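Maltose-binding protein MalE1 (Thermotoga maritima, PDB 6DTU) binds maltotetraose, captured here in its pocket, and probably delivers maltose-type sugars to a membrane transporter as a periplasmic solute-binding protein. Local coordinates at residues A[129-134]-A[200-205]; A[56-61]-A[280-285]. One frame throughout, in Å; residues are numbered along the deposited sequence. Where two conformers were deposited one is given.

How the contacts relate
Contact 1 (129-134 with 200-205) and contact 2 (56-61 with 280-285) lie on opposite sides of the centre of the chain, their own centres about 43 Å apart and their nearest atoms about 26 Å apart. Contact 1 is nested along the sequence inside the long loop that contact 2 closes. Each packs a helix within its own lobe of the two-lobed fold by apolar side chains: against the turn that follows another helix in contact 1, against a strand of the large mixed sheet in contact 2. The bound maltotetraose sits between the two regions, and the side chain of Ile58 is about 14 Å from a bound GLC (alpha-D-glucopyranose) unit of it.

Contact 1. Residues A[129-134]-A[200-205]; sequences ELIEIA and VDEGIL
Ile204 packs its side chain against Ile131 and Ala134, two residues one turn apart on helix 127-140, and this apolar group carries most of the contact. The CG2 methyl of Ile204 meets Ala134 CB at 3.9 Å, while Ile204 CD1 comes within 4.1 Å of Ile131 CG2 and also rests 3.7 Å from the backbone Ile131 O. That last approach is van der Waals packing of a methyl on a helix carbonyl. The side chains of Ile131 and Ile204 run roughly perpendicular to each other. In Ile204 the second torsion (chi2 -62°) folds CD1 back instead of extending the chain, which lays the methyl against the helix surface between Ile131 and Ala134. The backbones come close here too: the CA atoms of Ala134 and Ile204 are 6.6 Å apart.

The polar side of the contact belongs to Glu202. Its chain is extended beyond CG and passes across Ile131, bringing Glu202 OE1 to 3.5 Å from Ile131 CG2. The carboxylate is held by charges beyond the two segments: OE2 forms a salt bridge with Arg198, and OE1 one with Lys135, the latter on the same helix as Ile131. This second bridge adds an ionic tie between the turn and helix 127-140 at the border of the apolar patch.

No hydrogen bond joins the segments themselves. Phe148 of strand 146-149 touches both Ala134 and Ile204, linking the patch to the neighbouring four-stranded sheet. The turn is a Schellman motif ending helix 187-201: Gly203 has positive phi and two bonds run back into the last turn, one of them Gly203 N to Val200 O at 3.0 Å, and the chain then presents Ile204 to the neighbouring helix.

Contact 2. Residues A[56-61]-A[280-285]; sequences ADIIVG and EFLTSF
Ile58 reaches from its strand with a single methyl, CD1, and touches two consecutive residues of helix 275-286. Ile58 CD1 lies 3.7 Å from Phe281 CD2 and 4.2 Å from Phe281 CE2, approaching the CD2-CE2 bond of the ring at a slant. The same Ile58 CD1 is 4.1 Å from Leu282 CD2. An extended second torsion in Ile58 (chi2 170°) carries this methyl outward, and the side chains of Ile58 and Leu282 run antiparallel alongside each other.

Phe281 has CG anti to its own backbone N (chi1 174°), which takes the ring off the helix to meet the methyl. Phe281 also packs edge-to-face with Phe24 and touches Leu5 of strand 4-9. Leu282 reaches Phe266 and Val268 of strand 260-268, and Ile104 of strand 100-109. All three residues are buried, and no hydrogen bond crosses between the segments.

Helix 275-286 thus packs on the large mixed sheet, where strand 58-62 runs parallel to strand 4-9 on one flank and antiparallel to strand 260-268 on the other.

Contact 1. Residues A[129-134]-A[200-205]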
loop_
_atom_site.group_PDB
_atom_site.type_symbol
_atom_site.label_atom_id
_atom_site.label_comp_id
_atom_site.label_asym_id
_atom_site.label_seq_id
_atom_site.Cartn_x
_atom_site.Cartn_y
_atom_site.Cartn_z
ATOM N N GLU A 129 19.689 15.139 -7.299
ATOM C CA GLU A 129 19.795 15.967 -6.102
ATOM C C GLU A 129 19.611 15.131 -4.842
ATOM O O GLU A 129 20.338 15.313 -3.857
ATOM C CB GLU A 129 18.739 17.068 -6.176
ATOM C CG GLU A 129 18.910 18.227 -5.217
ATOM C CD GLU A 129 17.662 19.094 -5.143
ATOM O OE1 GLU A 129 16.843 19.033 -6.088
ATOM O OE2 GLU A 129 17.500 19.832 -4.145
ATOM N N LEU A 130 18.666 14.187 -4.861
ATOM C CA LEU A 130 18.478 13.331 -3.697
ATOM C C LEU A 130 19.737 12.526 -3.406
ATOM O O LEU A 130 20.154 12.410 -2.248
ATOM C CB LEU A 130 17.240 12.435 -3.875
ATOM C CG LEU A 130 16.914 11.414 -2.771
ATOM C CD1 LEU A 130 15.421 11.157 -2.699
ATOM C CD2 LEU A 130 17.638 10.074 -2.964
ATOM N N ILE A 131 20.389 12.006 -4.450
ATOM C CA ILE A 131 21.607 11.223 -4.257
ATOM C C ILE A 131 22.703 12.062 -3.608
ATOM O O ILE A 131 23.385 11.603 -2.686
ATOM C CB ILE A 131 22.067 10.591 -5.581
ATOM C CG1 ILE A 131 21.091 9.490 -5.988
ATOM C CG2 ILE A 131 23.481 10.052 -5.445
ATOM C CD1 ILE A 131 21.247 9.034 -7.426
ATOM N N GLU A 132 22.885 13.301 -4.076
ATOM C CA GLU A 132 23.910 14.178 -3.511
ATOM C C GLU A 132 23.607 14.499 -2.050
ATOM O O GLU A 132 24.488 14.428 -1.187
ATOM C CB GLU A 132 23.980 15.466 -4.326
ATOM C CG GLU A 132 24.861 16.556 -3.723
ATOM C CD GLU A 132 25.504 17.422 -4.796
ATOM O OE1 GLU A 132 24.759 18.066 -5.559
ATOM O OE2 GLU A 132 26.749 17.422 -4.911
ATOM N N ILE A 133 22.357 14.853 -1.761
ATOM C CA ILE A 133 21.971 15.193 -0.392
ATOM C C ILE A 133 22.165 14.003 0.538
ATOM O O ILE A 133 22.640 14.152 1.667
ATOM C CB ILE A 133 20.528 15.731 -0.366
ATOM C CG1 ILE A 133 20.470 17.071 -1.088
ATOM C CG2 ILE A 133 20.018 15.909 1.049
ATOM C CD1 ILE A 133 19.064 17.538 -1.354
ATOM N N ALA A 134 21.778 12.810 0.091
ATOM C CA ALA A 134 21.944 11.618 0.917
ATOM C C ALA A 134 23.413 11.324 1.178
ATOM O O ALA A 134 23.793 10.974 2.301
ATOM C CB ALA A 134 21.272 10.430 0.245
ATOM N N VAL A 200 22.271 1.428 -4.817
ATOM C CA VAL A 200 23.040 0.481 -4.020
ATOM C C VAL A 200 24.527 0.637 -4.308
ATOM O O VAL A 200 25.351 0.689 -3.384
ATOM C CB VAL A 200 22.558 -0.955 -4.309
ATOM C CG1 VAL A 200 23.412 -1.966 -3.557
ATOM C CG2 VAL A 200 21.086 -1.098 -3.925
ATOM N N ASP A 201 24.887 0.724 -5.594
ATOM C CA ASP A 201 26.294 0.802 -5.983
ATOM C C ASP A 201 26.940 2.067 -5.454
ATOM O O ASP A 201 28.123 2.066 -5.093
ATOM C CB ASP A 201 26.440 0.780 -7.504
ATOM C CG ASP A 201 26.178 -0.584 -8.110
ATOM O OD1 ASP A 201 26.116 -1.589 -7.364
ATOM O OD2 ASP A 201 26.077 -0.649 -9.354
ATOM N N GLU A 202 26.204 3.167 -5.443
ATOM C CA GLU A 202 26.762 4.403 -4.922
ATOM C C GLU A 202 26.671 4.508 -3.405
ATOM O O GLU A 202 27.059 5.543 -2.856
ATOM C CB GLU A 202 26.134 5.612 -5.616
ATOM C CG GLU A 202 26.435 5.650 -7.103
ATOM C CD GLU A 202 25.979 6.924 -7.778
ATOM O OE1 GLU A 202 25.780 7.945 -7.085
ATOM O OE2 GLU A 202 25.814 6.896 -9.016
ATOM N N GLY A 203 26.167 3.475 -2.723
ATOM C CA GLY A 203 26.157 3.433 -1.270
ATOM C C GLY A 203 25.018 4.171 -0.599
ATOM O O GLY A 203 25.035 4.324 0.630
ATOM N N ILE A 204 24.035 4.636 -1.369
ATOM C CA ILE A 204 22.869 5.340 -0.831
ATOM C C ILE A 204 21.920 4.362 -0.155
ATOM O O ILE A 204 21.233 4.700 0.818
ATOM C CB ILE A 204 22.159 6.073 -1.988
ATOM C CG1 ILE A 204 23.149 6.936 -2.765
ATOM C CG2 ILE A 204 20.969 6.901 -1.492
ATOM C CD1 ILE A 204 23.758 8.002 -1.922
ATOM N N LEU A 205 21.807 3.159 -0.721
ATOM C CA LEU A 205 21.021 2.081 -0.152
ATOM C C LEU A 205 21.937 0.919 0.179
ATOM O O LEU A 205 22.934 0.664 -0.512
ATOM C CB LEU A 205 19.951 1.587 -1.124
ATOM C CG LEU A 205 18.797 2.544 -1.374
ATOM C CD1 LEU A 205 17.853 1.923 -2.373
ATOM C CD2 LEU A 205 18.083 2.928 -0.070
#

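Contact 2. Residues A[56-61]-A[280-285]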
loop_
_atom_site.group_PDB
_atom_site.type_symbol
_atom_site.label_atom_id
_atom_site.label_comp_id
_atom_site.label_asym_id
_atom_site.label_seq_id
_atom_site.Cartn_x
_atom_site.Cartn_y
_atom_site.Cartn_z
ATOM N N ALA A 56 -11.411 -14.594 10.124
ATOM C CA ALA A 56 -12.138 -13.473 10.716
ATOM C C ALA A 56 -13.410 -13.196 9.920
ATOM O O ALA A 56 -13.523 -13.543 8.741
ATOM C CB ALA A 56 -11.270 -12.213 10.668
ATOM N N ASP A 57 -14.391 -12.578 10.585
ATOM C CA ASP A 57 -15.603 -12.191 9.867
ATOM C C ASP A 57 -15.350 -11.047 8.902
ATOM O O ASP A 57 -16.037 -10.946 7.882
ATOM C CB ASP A 57 -16.688 -11.806 10.862
ATOM C CG ASP A 57 -16.909 -12.894 11.902
ATOM O OD1 ASP A 57 -17.528 -13.922 11.565
ATOM O OD2 ASP A 57 -16.443 -12.757 13.062
ATOM N N ILE A 58 -14.415 -10.159 9.237
ATOM C CA ILE A 58 -14.088 -8.987 8.434
ATOM C C ILE A 58 -12.575 -8.872 8.373
ATOM O O ILE A 58 -11.902 -9.024 9.399
ATOM C CB ILE A 58 -14.680 -7.735 9.108
ATOM C CG1 ILE A 58 -16.216 -7.786 9.102
ATOM C CG2 ILE A 58 -14.170 -6.459 8.475
ATOM C CD1 ILE A 58 -16.859 -6.695 9.974
ATOM N N ILE A 59 -12.028 -8.615 7.184
ATOM C CA ILE A 59 -10.603 -8.347 7.044
ATOM C C ILE A 59 -10.431 -6.953 6.459
ATOM O O ILE A 59 -11.245 -6.482 5.660
ATOM C CB ILE A 59 -9.826 -9.430 6.237
ATOM C CG1 ILE A 59 -10.353 -9.515 4.795
ATOM C CG2 ILE A 59 -9.870 -10.764 6.964
ATOM C CD1 ILE A 59 -9.526 -10.424 3.892
ATOM N N VAL A 60 -9.354 -6.293 6.861
ATOM C CA VAL A 60 -9.035 -4.954 6.386
ATOM C C VAL A 60 -7.756 -5.050 5.571
ATOM O O VAL A 60 -6.750 -5.578 6.051
ATOM C CB VAL A 60 -8.879 -3.967 7.557
ATOM C CG1 VAL A 60 -8.599 -2.573 7.030
ATOM C CG2 VAL A 60 -10.105 -3.996 8.494
ATOM N N GLY A 61 -7.767 -4.513 4.361
ATOM C CA GLY A 61 -6.565 -4.598 3.557
ATOM C C GLY A 61 -6.728 -3.956 2.208
ATOM O O GLY A 61 -7.604 -3.120 2.003
ATOM N N GLU A 280 -23.864 -5.445 7.929
ATOM C CA GLU A 280 -24.610 -4.398 8.625
ATOM C C GLU A 280 -23.683 -3.464 9.391
ATOM O O GLU A 280 -23.858 -2.243 9.380
ATOM C CB GLU A 280 -25.628 -5.017 9.586
ATOM C CG GLU A 280 -26.376 -3.985 10.477
ATOM C CD GLU A 280 -27.435 -3.161 9.732
ATOM O OE1 GLU A 280 -27.755 -3.469 8.557
ATOM O OE2 GLU A 280 -27.961 -2.193 10.333
ATOM N N PHE A 281 -22.736 -4.032 10.123
ATOM C CA PHE A 281 -21.727 -3.244 10.819
ATOM C C PHE A 281 -20.976 -2.313 9.863
ATOM O O PHE A 281 -20.763 -1.131 10.165
ATOM C CB PHE A 281 -20.804 -4.231 11.518
ATOM C CG PHE A 281 -19.624 -3.626 12.162
ATOM C CD1 PHE A 281 -19.722 -3.023 13.388
ATOM C CD2 PHE A 281 -18.395 -3.696 11.555
ATOM C CE1 PHE A 281 -18.604 -2.495 14.001
ATOM C CE2 PHE A 281 -17.280 -3.151 12.146
ATOM C CZ PHE A 281 -17.379 -2.559 13.363
ATOM N N LEU A 282 -20.602 -2.819 8.689
ATOM C CA LEU A 282 -19.838 -1.998 7.753
ATOM C C LEU A 282 -20.697 -0.898 7.148
ATOM O O LEU A 282 -20.256 0.253 7.063
ATOM C CB LEU A 282 -19.238 -2.866 6.649
ATOM C CG LEU A 282 -18.177 -3.847 7.158
ATOM C CD1 LEU A 282 -17.663 -4.598 5.939
ATOM C CD2 LEU A 282 -17.040 -3.144 7.874
ATOM N N THR A 283 -21.909 -1.232 6.694
ATOM C CA THR A 283 -22.708 -0.245 5.958
ATOM C C THR A 283 -23.407 0.754 6.872
ATOM O O THR A 283 -23.582 1.919 6.497
ATOM C CB THR A 283 -23.741 -0.931 5.056
ATOM O OG1 THR A 283 -24.661 -1.672 5.875
ATOM C CG2 THR A 283 -23.040 -1.841 4.039
ATOM N N SER A 284 -23.874 0.314 8.036
ATOM C CA SER A 284 -24.699 1.176 8.874
ATOM C C SER A 284 -23.888 2.006 9.855
ATOM O O SER A 284 -24.434 2.947 10.447
ATOM C CB SER A 284 -25.691 0.333 9.682
ATOM O OG SER A 284 -25.028 -0.287 10.788
ATOM N N PHE A 285 -22.618 1.658 10.061
ATOM C CA PHE A 285 -21.797 2.265 11.104
ATOM C C PHE A 285 -20.448 2.689 10.540
ATOM O O PHE A 285 -20.124 3.877 10.543
ATOM C CB PHE A 285 -21.620 1.283 12.279
ATOM C CG PHE A 285 -20.730 1.786 13.403
ATOM C CD1 PHE A 285 -20.855 3.084 13.897
ATOM C CD2 PHE A 285 -19.825 0.930 14.023
ATOM C CE1 PHE A 285 -20.055 3.540 14.934
ATOM C CE2 PHE A 285 -19.028 1.384 15.082
ATOM C CZ PHE A 285 -19.164 2.684 15.547
#